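Local coordinates for N-acetylmuramoyl-L-alanine amidase (Clostridium intestinale URNW, PDB 6SRT), which probably cleaves the amide bond between N-acetylmuramic acid and L-alanine in bacterial peptidoglycan, as a zinc-dependent endolysin, at residues A[47-52]-A[107-112]; A[54-59]-A[74-79]; A[120-125]-A[160-165]; A[22-27]-A[81-86]. All coordinates share one frame; numbering follows the deposited sequence. Where two conformers were deposited one is given.

How the contacts relate
From the N terminus, strand 24-25 forms one outer edge of the mixed sheet. Contact 4 pairs it with strand 83-85 and closes a long loop from the N-terminal segment. Inside that loop the chain runs through strand 43-48, helix 56-65 and strand 75-77. Contact 2 packs the start of the helix on strand 75-77 and is nested in the loops of both contact 4 and contact 1. Contact 1 joins the ends of strands 43-48 and 103-108 beside the zinc. Its loop crosses that of contact 4, because their segments alternate. Contact 3 comes last, in series with the others, and joins helix 119-136 to the C-terminal helix 159-165.

Contact 1 of 4, residues A[47-52]-A[107-112]; sequences HHTVDN and ASEGNF. With ZN (zinc ion), chain B.
Strand ends H47-H48 and A107-S108 run parallel, and S108 N donates to H47 O at 3.0 Å before both chains turn into loops. T49 N to S108 O is a weak continuation, and V50 N then donates to G110 O. The side chains take over from there. H48 has its CG between the backbone N and the carbonyl carbon (chi1 71°), which turns the ring toward the second loop. Its ND1 accepts from F112 N at 2.9 Å, with the donor in the ring plane. This bond helps hold the ring's rotation. H48 CB also packs on F112 CD2 at 3.5 Å. T49 OG1 has two partners: it accepts from G110 N at 3.1 Å, nearly straight at 166°, and donates to D51 O at 2.7 Å. N52 brings OD1 to 3.2 Å from G110 CA, but the hydrogen bond of OD1 is with K79. G110, without a side chain, passes close to the F112 ring. A water links H47 O and S108 OG. The H47 and A107 side chains lie on the other sheet face from those of H48 and S108. H47 ND1 binds the zinc ion at 2.1 Å, while its NE2 is hydrogen-bonded to H95. H144 and C152 are the other protein ligands. This strand-end histidine belongs to the zinc site of the amidase 2 fold, shared with peptidoglycan recognition proteins.

Contact 2 of 4, residues A[54-59]-A[74-79]; sequences MTPQKI and HFYIRK
The Y76 ring has the methyl CD1 of I59 over the centre of one face and the carbonyl oxygen M54 O at its edge, in the ring plane. I59 CD1 stands 3.5 Å from the centroid of the Y76 ring, only 6° off the normal. This is a clear CH-pi contact. Two residues on, the R78 guanidinium lays one face over M54 O, with R78 CZ 3.3 Å from that oxygen. No hydrogen bond comes from R78 NE to M54 O, because the angle is poor. R78 NE is instead in a salt bridge with E109.

Y76 OH donates to M54 O at 2.6 Å, tilted 21° from the carbonyl plane. Y76 reaches this oxygen with CG anti to its own backbone N (chi1 171°), which sends the ring across to the helix start. The P56 and Y76 side chains cross at about a right angle, with P56 CB 4.1 Å from Y76 CD2. T55 is the N-cap of helix 56-65: T55 OG1 accepts from K58 N at 3.0 Å. The methyl T55 CG2 lies alongside R78, 3.9 Å from its NH1.

The contact thus sets the N-terminal end of helix 56-65 and the residues leading into it against strand 75-77 and R78 just after it. T49 and E109 also touch the Y76 side chain. M54 O takes one hydrogen bond and an electrostatic contact with the guanidinium face. The positive charge would probably polarise the carbonyl, though the salt bridge with E109 should temper this.

Contact 3 of 4, residues A[120-125]-A[160-165]; sequences QQMTSL and EEIKAK
Apolar contacts carry most of this helix pair. M122 has two conformers; in the one described it reaches across from helix 119-136, and its terminal CE comes to rest among E161, I162 and K165. CE lies 3.7 Å from I162 CG1, and the sulfur M122 SD is close to the same carbon at 3.9 Å. The M122 chain starts with CG anti to the backbone N and bends at chi2 (66°), and from there it extends to the other helix. One turn on, L125 meets I162 through their ends, with L125 CD1 4.2 Å from I162 CD1. I162 therefore packs against both M122 and L125.

The axes of the two short segments approach to 11.1 Å and cross at -46°. Helix 119-136 packs on the sheet, where L125 also touches Y46, I77, I106 and S108. I162 touches Y46 too, and so the C-terminal helix 159-165 sits beside helix 119-136 and reaches the same sheet.

The charged groups lie at the more exposed side. E161 extends its chain toward M122 CE, which is 3.4 Å from E161 CD. K165 and M122 meet tip to tip, with K165 CD 3.9 Å from M122 CE. Within its own helix, K165 NZ makes a salt bridge to E161 OE2 at 3.0 Å. The ammonium reaches that oxygen on its anti side, 27° out of the carboxylate plane.

Contact 4 of 4, residues A[22-27]-A[81-86]; sequences PKIVEV and GTIYRG
This contact forms the sheet edge where the short, weakly bonded strand 24-25 pairs in the parallel sense with strand 83-85, at V25 and Y84. Both backbone polar atoms of V25 are bonded to strand 83-85: V25 N donates to I83 O at 2.8 Å, almost straight, and R85 N donates to V25 O at 2.9 Å. A water extends the pairing by linking K23 O to I83 N.

E26 and R85 lie side by side in a two-pronged salt bridge. R85 NE meets E26 OE1 at 2.9 Å, and R85 NH2 meets the syn lone pair of E26 OE2 at 3.0 Å. The carboxylate and guanidinium planes are only 16° apart. R85 NH1 has a second acidic partner, E89. I24 CG2 lies over the rim of one guanidinium face, 3.8 Å from R85 NH2.

V25 and Y84 share one face of the sheet: V25 CG1 is 3.7 Å from Y84 CD1. V27 CG2 reaches that same ring atom, Y84 CD1, at 3.8 Å. The side chains of I24 and I83 both touch F75. P22 CG touches I83 CD1 at 3.9 Å, next to helix 119-136. Together these atoms make a short edge strand, added by the N-terminal segment to the mixed central sheet of the amidase fold.

Contact 1 of 4, residues A[47-52]-A[107-112]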
loop_
_atom_site.group_PDB
_atom_site.type_symbol
_atom_site.label_atom_id
_atom_site.label_comp_id
_atom_site.label_asym_id
_atom_site.label_seq_id
_atom_site.Cartn_x
_atom_site.Cartn_y
_atom_site.Cartn_z
ATOM N N HIS A 47 3.215 1.169 3.996
ATOM C CA HIS A 47 4.390 1.944 3.561
ATOM C C HIS A 47 4.124 3.436 3.626
ATOM O O HIS A 47 2.980 3.855 3.530
ATOM C CB HIS A 47 4.741 1.594 2.143
ATOM C CG HIS A 47 5.089 0.159 1.916
ATOM N ND1 HIS A 47 6.391 -0.266 2.044
ATOM C CD2 HIS A 47 4.336 -0.890 1.545
ATOM C CE1 HIS A 47 6.432 -1.557 1.749
ATOM N NE2 HIS A 47 5.182 -1.978 1.490
ATOM N N HIS A 48 5.206 4.198 3.695
ATOM C CA HIS A 48 5.169 5.637 3.363
ATOM C C HIS A 48 6.066 5.856 2.178
ATOM O O HIS A 48 6.902 5.030 1.839
ATOM C CB HIS A 48 5.498 6.533 4.558
ATOM C CG HIS A 48 6.884 6.576 5.074
ATOM N ND1 HIS A 48 7.278 7.570 5.983
ATOM C CD2 HIS A 48 7.958 5.803 4.797
ATOM C CE1 HIS A 48 8.529 7.371 6.266
ATOM N NE2 HIS A 48 8.992 6.318 5.544
ATOM N N THR A 49 5.871 6.987 1.517
ATOM C CA THR A 49 6.631 7.313 0.323
ATOM C C THR A 49 7.888 8.111 0.584
ATOM O O THR A 49 8.732 8.203 -0.321
ATOM C CB THR A 49 5.772 8.086 -0.671
ATOM O OG1 THR A 49 5.291 9.296 -0.060
ATOM C CG2 THR A 49 4.592 7.289 -1.164
ATOM N N VAL A 50 8.019 8.706 1.742
ATOM C CA VAL A 50 9.064 9.652 2.145
ATOM C C VAL A 50 8.877 10.985 1.415
ATOM O O VAL A 50 8.643 11.989 2.054
ATOM C CB VAL A 50 10.492 9.112 2.021
ATOM C CG1 VAL A 50 11.498 10.139 2.519
ATOM C CG2 VAL A 50 10.648 7.804 2.780
ATOM N N ASP A 51 9.028 10.993 0.123
ATOM C CA ASP A 51 8.798 12.185 -0.667
ATOM C C ASP A 51 7.304 12.472 -0.787
ATOM O O ASP A 51 6.494 11.591 -0.894
ATOM C CB ASP A 51 9.380 12.017 -2.059
ATOM C CG ASP A 51 10.905 11.826 -2.086
ATOM O OD1 ASP A 51 11.605 12.386 -1.255
ATOM O OD2 ASP A 51 11.356 11.108 -2.913
ATOM N N ASN A 52 6.978 13.749 -0.710
ATOM C CA ASN A 52 5.652 14.331 -0.944
ATOM C C ASN A 52 5.497 14.819 -2.392
ATOM O O ASN A 52 6.453 14.857 -3.122
ATOM C CB ASN A 52 5.349 15.401 0.088
ATOM C CG ASN A 52 4.997 14.815 1.424
ATOM O OD1 ASN A 52 4.051 14.100 1.551
ATOM N ND2 ASN A 52 5.780 15.123 2.439
ATOM N N ALA A 107 0.722 2.120 0.180
ATOM C CA ALA A 107 1.565 3.269 0.465
ATOM C C ALA A 107 0.703 4.482 0.725
ATOM O O ALA A 107 -0.278 4.705 0.019
ATOM C CB ALA A 107 2.492 3.558 -0.669
ATOM N N SER A 108 1.144 5.314 1.651
ATOM C CA SER A 108 0.565 6.623 1.999
ATOM C C SER A 108 1.571 7.694 1.708
ATOM O O SER A 108 2.739 7.587 2.088
ATOM C CB SER A 108 0.111 6.644 3.432
ATOM O OG SER A 108 -0.942 5.721 3.701
ATOM N N GLU A 109 1.124 8.756 1.059
ATOM C CA GLU A 109 1.962 9.895 0.707
ATOM C C GLU A 109 2.428 10.634 1.951
ATOM O O GLU A 109 1.582 11.233 2.667
ATOM C CB GLU A 109 1.153 10.866 -0.143
ATOM C CG GLU A 109 1.906 12.100 -0.626
ATOM C CD GLU A 109 1.096 13.078 -1.427
ATOM O OE1 GLU A 109 -0.129 12.924 -1.552
ATOM O OE2 GLU A 109 1.728 13.952 -2.030
ATOM N N GLY A 110 3.736 10.702 2.191
ATOM C CA GLY A 110 4.289 11.419 3.345
ATOM C C GLY A 110 5.528 10.763 3.857
ATOM O O GLY A 110 5.899 9.653 3.466
ATOM N N ASN A 111 6.183 11.518 4.740
ATOM C CA ASN A 111 7.320 11.019 5.523
ATOM C C ASN A 111 6.837 11.032 6.975
ATOM O O ASN A 111 6.898 12.089 7.636
ATOM C CB ASN A 111 8.543 11.923 5.383
ATOM C CG ASN A 111 9.656 11.476 6.272
ATOM O OD1 ASN A 111 9.518 10.510 7.038
ATOM N ND2 ASN A 111 10.735 12.234 6.294
ATOM N N PHE A 112 6.384 9.878 7.462
ATOM C CA PHE A 112 5.769 9.866 8.806
ATOM C C PHE A 112 6.792 9.815 9.928
ATOM O O PHE A 112 6.358 9.738 11.078
ATOM C CB PHE A 112 4.607 8.874 8.905
ATOM C CG PHE A 112 3.603 9.161 7.824
ATOM C CD1 PHE A 112 2.860 10.321 7.778
ATOM C CD2 PHE A 112 3.438 8.265 6.793
ATOM C CE1 PHE A 112 2.030 10.632 6.730
ATOM C CE2 PHE A 112 2.611 8.526 5.728
ATOM C CZ PHE A 112 1.904 9.693 5.715
HETATM ZN ZN ZN B . 8.063 0.716 2.729
HETATM O O HOH W 1 0.303 3.183 4.180
#

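Contact 2 of 4, residues A[54-59]-A[74-79]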
loop_
_atom_site.group_PDB
_atom_site.type_symbol
_atom_site.label_atom_id
_atom_site.label_comp_id
_atom_site.label_asym_id
_atom_site.label_seq_id
_atom_site.Cartn_x
_atom_site.Cartn_y
_atom_site.Cartn_z
ATOM N N MET A 54 4.089 13.408 -4.925
ATOM C CA MET A 54 4.301 12.417 -5.974
ATOM C C MET A 54 2.966 11.911 -6.482
ATOM O O MET A 54 2.073 11.462 -5.754
ATOM C CB MET A 54 5.206 11.266 -5.618
ATOM C CG MET A 54 6.667 11.760 -5.501
ATOM S SD MET A 54 7.732 10.346 -5.393
ATOM C CE MET A 54 6.991 9.614 -3.993
ATOM N N THR A 55 2.817 11.966 -7.800
ATOM C CA THR A 55 1.709 11.297 -8.483
ATOM C C THR A 55 1.999 9.801 -8.499
ATOM O O THR A 55 3.133 9.354 -8.410
ATOM C CB THR A 55 1.553 11.777 -9.919
ATOM O OG1 THR A 55 2.784 11.546 -10.597
ATOM C CG2 THR A 55 1.212 13.262 -9.944
ATOM N N PRO A 56 0.990 8.931 -8.734
ATOM C CA PRO A 56 1.250 7.527 -8.966
ATOM C C PRO A 56 2.157 7.294 -10.174
ATOM O O PRO A 56 2.974 6.391 -10.159
ATOM C CB PRO A 56 -0.164 6.889 -9.096
ATOM C CG PRO A 56 -1.089 8.040 -9.415
ATOM C CD PRO A 56 -0.457 9.235 -8.764
ATOM N N GLN A 57 2.031 8.149 -11.207
ATOM C CA GLN A 57 2.906 7.993 -12.378
ATOM C C GLN A 57 4.374 8.285 -12.015
ATOM O O GLN A 57 5.283 7.592 -12.554
ATOM C CB GLN A 57 2.438 8.897 -13.510
ATOM C CG GLN A 57 1.058 8.555 -14.072
ATOM C CD GLN A 57 -0.116 9.185 -13.365
ATOM O OE1 GLN A 57 0.037 9.844 -12.298
ATOM N NE2 GLN A 57 -1.295 9.101 -13.996
ATOM N N LYS A 58 4.646 9.235 -11.118
ATOM C CA LYS A 58 6.024 9.497 -10.676
ATOM C C LYS A 58 6.573 8.300 -9.920
ATOM O O LYS A 58 7.721 7.929 -10.099
ATOM C CB LYS A 58 6.094 10.775 -9.841
ATOM C CG LYS A 58 7.502 11.075 -9.406
ATOM C CD LYS A 58 8.375 11.583 -10.549
ATOM C CE LYS A 58 9.611 12.321 -10.079
ATOM N NZ LYS A 58 10.498 12.534 -11.242
ATOM N N ILE A 59 5.760 7.730 -9.020
ATOM C CA ILE A 59 6.209 6.510 -8.297
ATOM C C ILE A 59 6.542 5.416 -9.324
ATOM O O ILE A 59 7.551 4.746 -9.200
ATOM C CB ILE A 59 5.139 6.079 -7.281
ATOM C CG1 ILE A 59 4.969 7.156 -6.207
ATOM C CG2 ILE A 59 5.569 4.795 -6.687
ATOM C CD1 ILE A 59 3.922 6.815 -5.170
ATOM N N HIS A 74 0.267 -2.004 -4.410
ATOM C CA HIS A 74 -1.069 -2.273 -4.954
ATOM C C HIS A 74 -1.977 -1.044 -4.872
ATOM O O HIS A 74 -2.874 -0.897 -5.725
ATOM C CB HIS A 74 -1.686 -3.444 -4.240
ATOM C CG HIS A 74 -0.907 -4.695 -4.470
ATOM N ND1 HIS A 74 0.104 -5.065 -3.609
ATOM C CD2 HIS A 74 -1.002 -5.609 -5.475
ATOM C CE1 HIS A 74 0.642 -6.181 -4.118
ATOM N NE2 HIS A 74 -0.016 -6.547 -5.250
ATOM N N PHE A 75 -1.738 -0.174 -3.894
ATOM C CA PHE A 75 -2.561 1.034 -3.690
ATOM C C PHE A 75 -1.629 2.128 -3.153
ATOM O O PHE A 75 -0.723 1.885 -2.349
ATOM C CB PHE A 75 -3.665 0.790 -2.657
ATOM C CG PHE A 75 -4.603 -0.301 -3.090
ATOM C CD1 PHE A 75 -5.635 -0.052 -3.957
ATOM C CD2 PHE A 75 -4.378 -1.630 -2.635
ATOM C CE1 PHE A 75 -6.465 -1.084 -4.375
ATOM C CE2 PHE A 75 -5.166 -2.663 -3.075
ATOM C CZ PHE A 75 -6.209 -2.376 -3.936
ATOM N N TYR A 76 -1.992 3.363 -3.515
ATOM C CA TYR A 76 -1.286 4.600 -3.086
ATOM C C TYR A 76 -2.344 5.621 -2.663
ATOM O O TYR A 76 -3.214 5.965 -3.485
ATOM C CB TYR A 76 -0.427 5.108 -4.254
ATOM C CG TYR A 76 0.177 6.460 -4.032
ATOM C CD1 TYR A 76 0.807 6.787 -2.838
ATOM C CD2 TYR A 76 0.186 7.431 -5.032
ATOM C CE1 TYR A 76 1.355 8.048 -2.635
ATOM C CE2 TYR A 76 0.758 8.674 -4.872
ATOM C CZ TYR A 76 1.401 8.965 -3.691
ATOM O OH TYR A 76 1.981 10.178 -3.451
ATOM N N ILE A 77 -2.251 6.056 -1.433
ATOM C CA ILE A 77 -3.242 6.949 -0.813
ATOM C C ILE A 77 -2.592 8.304 -0.688
ATOM O O ILE A 77 -1.666 8.504 0.165
ATOM C CB ILE A 77 -3.762 6.412 0.517
ATOM C CG1 ILE A 77 -4.247 4.970 0.362
ATOM C CG2 ILE A 77 -4.840 7.340 1.004
ATOM C CD1 ILE A 77 -4.770 4.385 1.609
ATOM N N ARG A 78 -3.069 9.302 -1.407
ATOM C CA ARG A 78 -2.543 10.684 -1.353
ATOM C C ARG A 78 -3.136 11.417 -0.159
ATOM O O ARG A 78 -4.069 10.952 0.522
ATOM C CB ARG A 78 -2.766 11.359 -2.702
ATOM C CG ARG A 78 -1.861 10.753 -3.768
ATOM C CD ARG A 78 -1.597 11.720 -4.910
ATOM N NE ARG A 78 -0.756 12.791 -4.451
ATOM C CZ ARG A 78 -0.209 13.724 -5.222
ATOM N NH1 ARG A 78 -0.556 13.824 -6.491
ATOM N NH2 ARG A 78 0.548 14.639 -4.669
ATOM N N LYS A 79 -2.559 12.580 0.122
ATOM C CA LYS A 79 -2.923 13.360 1.323
ATOM C C LYS A 79 -4.396 13.704 1.362
ATOM O O LYS A 79 -4.945 13.759 2.489
ATOM C CB LYS A 79 -2.038 14.612 1.430
ATOM C CG LYS A 79 -0.621 14.263 1.974
ATOM C CD LYS A 79 0.091 15.415 2.396
ATOM C CE LYS A 79 1.493 15.283 2.857
ATOM N NZ LYS A 79 1.928 14.112 3.604
#

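Contact 3 of 4, residues A[120-125]-A[160-165]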
loop_
_atom_site.group_PDB
_atom_site.type_symbol
_atom_site.label_atom_id
_atom_site.label_comp_id
_atom_site.label_asym_id
_atom_site.label_seq_id
_atom_site.Cartn_x
_atom_site.Cartn_y
_atom_site.Cartn_z
ATOM N N GLN A 120 -8.092 12.348 6.115
ATOM C CA GLN A 120 -8.583 11.712 4.888
ATOM C C GLN A 120 -7.791 10.453 4.548
ATOM O O GLN A 120 -8.354 9.429 4.128
ATOM C CB GLN A 120 -8.583 12.660 3.683
ATOM C CG GLN A 120 -9.425 13.888 3.891
ATOM C CD GLN A 120 -8.565 15.042 4.365
ATOM O OE1 GLN A 120 -7.685 15.020 5.264
ATOM N NE2 GLN A 120 -8.652 16.074 3.560
ATOM N N GLN A 121 -6.489 10.488 4.790
ATOM C CA GLN A 121 -5.682 9.266 4.652
ATOM C C GLN A 121 -6.118 8.195 5.629
ATOM O O GLN A 121 -6.231 7.028 5.247
ATOM C CB GLN A 121 -4.159 9.547 4.818
ATOM C CG GLN A 121 -3.542 10.204 3.593
ATOM C CD GLN A 121 -2.094 10.598 3.794
ATOM O OE1 GLN A 121 -1.758 11.167 4.856
ATOM N NE2 GLN A 121 -1.277 10.322 2.774
ATOM N N MET A 122 -6.384 8.571 6.869
ATOM C CA MET A 122 -6.832 7.592 7.875
ATOM C C MET A 122 -8.139 6.940 7.388
ATOM O O MET A 122 -8.284 5.716 7.492
ATOM C CB MET A 122 -6.989 8.267 9.234
ATOM C CG MET A 122 -7.160 7.295 10.372
ATOM S SD MET A 122 -5.708 6.291 10.653
ATOM C CE MET A 122 -6.297 5.379 12.077
ATOM N N THR A 123 -9.107 7.749 6.985
ATOM C CA THR A 123 -10.408 7.236 6.503
ATOM C C THR A 123 -10.178 6.232 5.380
ATOM O O THR A 123 -10.787 5.145 5.411
ATOM C CB THR A 123 -11.320 8.431 6.076
ATOM O OG1 THR A 123 -11.578 9.246 7.214
ATOM C CG2 THR A 123 -12.572 7.925 5.391
ATOM N N SER A 124 -9.355 6.609 4.417
ATOM C CA SER A 124 -9.077 5.741 3.261
ATOM C C SER A 124 -8.317 4.487 3.725
ATOM O O SER A 124 -8.598 3.352 3.213
ATOM C CB SER A 124 -8.381 6.478 2.184
ATOM O OG SER A 124 -9.262 7.415 1.648
ATOM N N LEU A 125 -7.338 4.602 4.618
ATOM C CA LEU A 125 -6.584 3.436 5.099
ATOM C C LEU A 125 -7.555 2.442 5.715
ATOM O O LEU A 125 -7.434 1.206 5.491
ATOM C CB LEU A 125 -5.517 3.852 6.128
ATOM C CG LEU A 125 -4.251 4.423 5.485
ATOM C CD1 LEU A 125 -3.491 5.260 6.455
ATOM C CD2 LEU A 125 -3.369 3.288 4.918
ATOM N N GLU A 160 -1.039 1.205 15.436
ATOM C CA GLU A 160 -1.869 0.656 16.540
ATOM C C GLU A 160 -3.289 1.184 16.405
ATOM O O GLU A 160 -4.239 0.401 16.673
ATOM C CB GLU A 160 -1.207 0.955 17.873
ATOM C CG GLU A 160 0.072 0.131 18.082
ATOM C CD GLU A 160 -0.106 -1.382 18.052
ATOM O OE1 GLU A 160 -1.181 -1.877 18.480
ATOM O OE2 GLU A 160 0.825 -2.076 17.622
ATOM N N GLU A 161 -3.480 2.440 16.041
ATOM C CA GLU A 161 -4.856 2.958 15.861
ATOM C C GLU A 161 -5.564 2.267 14.702
ATOM O O GLU A 161 -6.750 1.964 14.817
ATOM C CB GLU A 161 -4.822 4.458 15.602
ATOM C CG GLU A 161 -6.197 5.125 15.481
ATOM C CD GLU A 161 -6.178 6.626 15.209
ATOM O OE1 GLU A 161 -5.052 7.183 15.136
ATOM O OE2 GLU A 161 -7.273 7.176 14.975
ATOM N N ILE A 162 -4.866 1.998 13.600
ATOM C CA ILE A 162 -5.467 1.274 12.445
ATOM C C ILE A 162 -5.905 -0.086 12.952
ATOM O O ILE A 162 -7.031 -0.512 12.669
ATOM C CB ILE A 162 -4.420 1.247 11.320
ATOM C CG1 ILE A 162 -4.315 2.602 10.651
ATOM C CG2 ILE A 162 -4.809 0.180 10.294
ATOM C CD1 ILE A 162 -3.168 2.745 9.745
ATOM N N LYS A 163 -5.027 -0.794 13.654
ATOM C CA LYS A 163 -5.375 -2.168 14.109
ATOM C C LYS A 163 -6.588 -2.082 15.040
ATOM O O LYS A 163 -7.500 -2.938 14.967
ATOM C CB LYS A 163 -4.222 -2.861 14.819
ATOM C CG LYS A 163 -3.067 -3.285 13.934
ATOM C CD LYS A 163 -1.905 -3.949 14.672
ATOM C CE LYS A 163 -2.275 -5.190 15.408
ATOM N NZ LYS A 163 -1.057 -5.883 15.863
ATOM N N ALA A 164 -6.643 -1.094 15.910
ATOM C CA ALA A 164 -7.758 -0.944 16.862
ATOM C C ALA A 164 -9.076 -0.705 16.122
ATOM O O ALA A 164 -10.084 -1.399 16.435
ATOM C CB ALA A 164 -7.471 0.139 17.866
ATOM N N LYS A 165 -9.097 0.197 15.131
ATOM C CA LYS A 165 -10.312 0.467 14.371
ATOM C C LYS A 165 -10.754 -0.760 13.582
ATOM O O LYS A 165 -11.959 -0.921 13.399
ATOM C CB LYS A 165 -10.084 1.645 13.455
ATOM C CG LYS A 165 -10.028 2.965 14.221
ATOM C CD LYS A 165 -9.761 4.194 13.432
ATOM C CE LYS A 165 -10.233 5.427 14.194
ATOM N NZ LYS A 165 -9.883 6.687 13.494
#

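Contact 4 of 4, residues A[22-27]-A[81-86]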
loop_
_atom_site.group_PDB
_atom_site.type_symbol
_atom_site.label_atom_id
_atom_site.label_comp_id
_atom_site.label_asym_id
_atom_site.label_seq_id
_atom_site.Cartn_x
_atom_site.Cartn_y
_atom_site.Cartn_z
ATOM N N PRO A 22 -14.209 0.871 -1.266
ATOM C CA PRO A 22 -14.061 2.297 -1.445
ATOM C C PRO A 22 -13.694 2.677 -2.874
ATOM O O PRO A 22 -13.413 1.836 -3.713
ATOM C CB PRO A 22 -12.937 2.666 -0.523
ATOM C CG PRO A 22 -12.064 1.481 -0.547
ATOM C CD PRO A 22 -13.014 0.299 -0.625
ATOM N N LYS A 23 -13.816 3.960 -3.177
ATOM C CA LYS A 23 -13.493 4.488 -4.504
ATOM C C LYS A 23 -11.999 4.284 -4.741
ATOM O O LYS A 23 -11.167 4.846 -4.008
ATOM C CB LYS A 23 -13.855 5.964 -4.604
ATOM C CG LYS A 23 -13.472 6.561 -5.956
ATOM C CD LYS A 23 -14.329 6.096 -7.119
ATOM C CE LYS A 23 -13.848 6.578 -8.479
ATOM N NZ LYS A 23 -13.149 5.500 -9.231
ATOM N N ILE A 24 -11.687 3.523 -5.783
ATOM C CA ILE A 24 -10.297 3.272 -6.209
ATOM C C ILE A 24 -10.154 3.901 -7.597
ATOM O O ILE A 24 -10.922 3.589 -8.523
ATOM C CB ILE A 24 -9.976 1.771 -6.165
ATOM C CG1 ILE A 24 -9.973 1.236 -4.714
ATOM C CG2 ILE A 24 -8.632 1.541 -6.864
ATOM C CD1 ILE A 24 -10.125 -0.237 -4.619
ATOM N N VAL A 25 -9.219 4.817 -7.746
ATOM C CA VAL A 25 -8.937 5.474 -9.036
ATOM C C VAL A 25 -8.038 4.556 -9.848
ATOM O O VAL A 25 -6.892 4.303 -9.438
ATOM C CB VAL A 25 -8.377 6.873 -8.863
ATOM C CG1 VAL A 25 -8.004 7.490 -10.183
ATOM C CG2 VAL A 25 -9.328 7.748 -8.033
ATOM N N GLU A 26 -8.515 4.172 -11.014
ATOM C CA GLU A 26 -7.710 3.321 -11.925
ATOM C C GLU A 26 -6.722 4.272 -12.609
ATOM O O GLU A 26 -7.007 5.495 -12.896
ATOM C CB GLU A 26 -8.645 2.552 -12.885
ATOM C CG GLU A 26 -9.642 1.647 -12.183
ATOM C CD GLU A 26 -9.147 0.556 -11.210
ATOM O OE1 GLU A 26 -8.078 0.113 -11.404
ATOM O OE2 GLU A 26 -9.942 0.014 -10.365
ATOM N N VAL A 27 -5.531 3.803 -12.783
ATOM C CA VAL A 27 -4.463 4.556 -13.444
ATOM C C VAL A 27 -3.964 3.735 -14.614
ATOM O O VAL A 27 -3.898 2.543 -14.536
ATOM C CB VAL A 27 -3.324 4.891 -12.483
ATOM C CG1 VAL A 27 -2.195 5.598 -13.174
ATOM C CG2 VAL A 27 -3.837 5.628 -11.263
ATOM N N GLY A 81 -6.768 11.796 0.582
ATOM C CA GLY A 81 -7.496 10.538 0.779
ATOM C C GLY A 81 -7.730 9.790 -0.519
ATOM O O GLY A 81 -8.243 8.670 -0.446
ATOM N N THR A 82 -7.360 10.336 -1.666
ATOM C CA THR A 82 -7.608 9.619 -2.933
ATOM C C THR A 82 -6.797 8.333 -2.947
ATOM O O THR A 82 -5.592 8.370 -2.681
ATOM C CB THR A 82 -7.247 10.483 -4.146
ATOM O OG1 THR A 82 -8.002 11.719 -4.072
ATOM C CG2 THR A 82 -7.618 9.740 -5.423
ATOM N N ILE A 83 -7.484 7.257 -3.288
ATOM C CA ILE A 83 -6.861 5.912 -3.376
ATOM C C ILE A 83 -6.611 5.663 -4.852
ATOM O O ILE A 83 -7.556 5.501 -5.622
ATOM C CB ILE A 83 -7.693 4.815 -2.752
ATOM C CG1 ILE A 83 -8.089 5.080 -1.303
ATOM C CG2 ILE A 83 -6.952 3.502 -2.943
ATOM C CD1 ILE A 83 -9.220 4.201 -0.872
ATOM N N TYR A 84 -5.357 5.546 -5.242
ATOM C CA TYR A 84 -4.984 5.165 -6.594
ATOM C C TYR A 84 -4.571 3.714 -6.627
ATOM O O TYR A 84 -3.810 3.218 -5.806
ATOM C CB TYR A 84 -3.793 5.958 -7.103
ATOM C CG TYR A 84 -4.117 7.410 -7.272
ATOM C CD1 TYR A 84 -4.774 7.896 -8.370
ATOM C CD2 TYR A 84 -3.839 8.314 -6.257
ATOM C CE1 TYR A 84 -4.990 9.262 -8.560
ATOM C CE2 TYR A 84 -4.171 9.662 -6.373
ATOM C CZ TYR A 84 -4.748 10.163 -7.527
ATOM O OH TYR A 84 -5.025 11.498 -7.670
ATOM N N ARG A 85 -5.047 3.006 -7.641
ATOM C CA ARG A 85 -4.554 1.661 -7.950
ATOM C C ARG A 85 -3.101 1.777 -8.427
ATOM O O ARG A 85 -2.796 2.643 -9.235
ATOM C CB ARG A 85 -5.410 0.967 -8.996
ATOM C CG ARG A 85 -5.119 -0.514 -8.927
ATOM C CD ARG A 85 -5.890 -1.566 -9.330
ATOM N NE ARG A 85 -7.267 -1.410 -9.086
ATOM C CZ ARG A 85 -7.939 -2.089 -8.191
ATOM N NH1 ARG A 85 -7.355 -2.858 -7.286
ATOM N NH2 ARG A 85 -9.253 -1.962 -8.180
ATOM N N GLY A 86 -2.304 0.801 -7.994
ATOM C CA GLY A 86 -0.951 0.595 -8.527
ATOM C C GLY A 86 -0.906 -0.718 -9.300
ATOM O O GLY A 86 -1.531 -0.869 -10.342
HETATM O O HOH W 2 -10.382 7.377 -3.598
#